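PDB 4K9Q: benzoylformate Decarboxylase from Polynucleobacter necessarius, which probably decarboxylates benzoylformate with the help of thiamine diphosphate and a magnesium ion, as a member of the thiamine diphosphate enzyme family. Local coordinates for residues A[249-254]-A[258-263]. Residues are numbered along the deposited sequence; the frame is centred on the assembly and turned at random.
Sequences ALTSGI and EKQIQG
Leu250, in the loop that leaves strand 246-249, lies 7.2 Å (CA to CA) from Gln260 at the far end of helix 254-260, while the i to i+4 bond from Glu258 N to Ile254 O, 3.1 Å, belongs to the first turn of that helix. Between the loop and the helix end a single amide does most of the polar work. Gln260 has CG anti to its own carbonyl carbon (chi1 -65°) and stays extended beyond it, which carries the carboxamide from the helix's last turn back to the loop. Its OE1 receives two bonds from one residue: the backbone N of Thr251 donates at 2.8 Å, nearly straight at 173° and directed at a lone pair in the carbonyl plane, whereas Thr251 OG1, also 2.8 Å from OE1, comes in from above that plane. A chi1 of 60° sets this hydroxyl between the backbone N and carbonyl carbon of Thr251, where it is also hydrogen-bonded to Ser256 OG in the helix's first turn. The other end of the amide is held as well, because a water accepts from Gln260 NE2 and donates to Ala249 O. Alongside this polar grip, Leu250 and Gln260 run past one another in opposite directions, Leu250 CD2 lying 3.8 Å from Gln260 CB. The same methyl meets Ile261 CG2 at 3.7 Å, the two side chains crossing at about a right angle. The contact thus ties strand 246-249 of the central domain's parallel sheet to the helix that follows it, an example of a side-chain amide at a helix end capturing the backbone N-H of the loop leading into that helix. Two donors at OE1 and a water-mediated link at NE2 use both its acceptor and donor ends, consistent with the modelled orientation, and should restrain the carboxamide from flipping.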
loop_
_atom_site.group_PDB
_atom_site.type_symbol
_atom_site.label_atom_id
_atom_site.label_comp_id
_atom_site.label_asym_id
_atom_site.label_seq_id
_atom_site.Cartn_x
_atom_site.Cartn_y
_atom_site.Cartn_z
ATOM N N ALA A 249 -1.714 -38.986 -1.352
ATOM C CA ALA A 249 -1.836 -37.537 -1.445
ATOM C C ALA A 249 -3.032 -37.199 -2.312
ATOM O O ALA A 249 -3.206 -37.789 -3.384
ATOM C CB ALA A 249 -0.574 -36.949 -2.055
ATOM N N LEU A 250 -3.860 -36.260 -1.868
ATOM C CA LEU A 250 -5.026 -35.890 -2.657
ATOM C C LEU A 250 -4.609 -35.097 -3.887
ATOM O O LEU A 250 -3.625 -34.349 -3.862
ATOM C CB LEU A 250 -6.030 -35.080 -1.822
ATOM C CG LEU A 250 -6.792 -35.856 -0.748
ATOM C CD1 LEU A 250 -7.461 -34.890 0.225
ATOM C CD2 LEU A 250 -7.801 -36.801 -1.385
ATOM N N THR A 251 -5.359 -35.277 -4.967
ATOM C CA THR A 251 -5.147 -34.490 -6.166
ATOM C C THR A 251 -5.639 -33.074 -5.893
ATOM O O THR A 251 -6.293 -32.827 -4.882
ATOM C CB THR A 251 -5.900 -35.090 -7.355
ATOM O OG1 THR A 251 -7.302 -35.123 -7.056
ATOM C CG2 THR A 251 -5.394 -36.518 -7.621
ATOM N N SER A 252 -5.345 -32.152 -6.802
ATOM C CA SER A 252 -5.512 -30.734 -6.495
ATOM C C SER A 252 -6.572 -29.996 -7.324
ATOM O O SER A 252 -6.573 -28.762 -7.386
ATOM C CB SER A 252 -4.160 -30.020 -6.593
ATOM O OG SER A 252 -3.575 -30.236 -7.864
ATOM N N GLY A 253 -7.484 -30.741 -7.945
ATOM C CA GLY A 253 -8.648 -30.131 -8.571
ATOM C C GLY A 253 -9.879 -30.297 -7.687
ATOM O O GLY A 253 -9.983 -31.259 -6.936
ATOM N N ILE A 254 -10.825 -29.366 -7.784
ATOM C CA ILE A 254 -12.045 -29.451 -6.992
ATOM C C ILE A 254 -12.775 -30.775 -7.216
ATOM O O ILE A 254 -13.053 -31.507 -6.269
ATOM C CB ILE A 254 -12.993 -28.277 -7.307
ATOM C CG1 ILE A 254 -12.380 -26.972 -6.786
ATOM C CG2 ILE A 254 -14.350 -28.513 -6.668
ATOM C CD1 ILE A 254 -13.060 -25.706 -7.305
ATOM N N GLU A 258 -12.753 -34.188 -4.720
ATOM C CA GLU A 258 -14.093 -34.629 -4.334
ATOM C C GLU A 258 -14.279 -36.124 -4.589
ATOM O O GLU A 258 -14.756 -36.853 -3.729
ATOM C CB GLU A 258 -15.163 -33.851 -5.113
ATOM C CG GLU A 258 -16.596 -34.302 -4.809
ATOM C CD GLU A 258 -17.562 -34.034 -5.959
ATOM O OE1 GLU A 258 -17.187 -33.330 -6.929
ATOM O OE2 GLU A 258 -18.709 -34.529 -5.890
ATOM N N LYS A 259 -13.898 -36.583 -5.775
ATOM C CA LYS A 259 -14.106 -37.981 -6.128
ATOM C C LYS A 259 -13.297 -38.911 -5.233
ATOM O O LYS A 259 -13.742 -40.012 -4.898
ATOM C CB LYS A 259 -13.780 -38.219 -7.606
ATOM C CG LYS A 259 -14.850 -37.663 -8.544
ATOM C CD LYS A 259 -14.480 -37.858 -10.009
ATOM C CE LYS A 259 -15.493 -37.177 -10.923
ATOM N NZ LYS A 259 -16.873 -37.699 -10.702
ATOM N N GLN A 260 -12.115 -38.462 -4.829
ATOM C CA GLN A 260 -11.251 -39.292 -4.001
ATOM C C GLN A 260 -11.774 -39.503 -2.588
ATOM O O GLN A 260 -11.453 -40.509 -1.953
ATOM C CB GLN A 260 -9.834 -38.726 -3.946
ATOM C CG GLN A 260 -9.112 -38.750 -5.275
ATOM C CD GLN A 260 -7.700 -38.222 -5.158
ATOM O OE1 GLN A 260 -7.487 -37.019 -4.975
ATOM N NE2 GLN A 260 -6.722 -39.123 -5.241
ATOM N N ILE A 261 -12.579 -38.570 -2.093
ATOM C CA ILE A 261 -13.031 -38.645 -0.703
ATOM C C ILE A 261 -14.498 -39.066 -0.577
ATOM O O ILE A 261 -15.070 -39.038 0.511
ATOM C CB ILE A 261 -12.743 -37.317 0.071
ATOM C CG1 ILE A 261 -13.511 -36.143 -0.551
ATOM C CG2 ILE A 261 -11.226 -37.042 0.100
ATOM C CD1 ILE A 261 -13.466 -34.841 0.287
ATOM N N GLN A 262 -15.103 -39.468 -1.690
ATOM C CA GLN A 262 -16.484 -39.950 -1.670
ATOM C C GLN A 262 -16.664 -41.141 -0.724
ATOM O O GLN A 262 -15.741 -41.932 -0.523
ATOM C CB GLN A 262 -16.945 -40.328 -3.079
ATOM C CG GLN A 262 -17.222 -39.135 -3.977
ATOM C CD GLN A 262 -17.678 -39.546 -5.365
ATOM O OE1 GLN A 262 -17.566 -40.714 -5.749
ATOM N NE2 GLN A 262 -18.196 -38.587 -6.128
ATOM N N GLY A 263 -17.853 -41.258 -0.137
ATOM C CA GLY A 263 -18.169 -42.393 0.713
ATOM C C GLY A 263 -17.958 -42.140 2.195
ATOM O O GLY A 263 -18.059 -43.062 3.011
HETATM O O HOH W 1 -3.880 -39.289 -5.366
#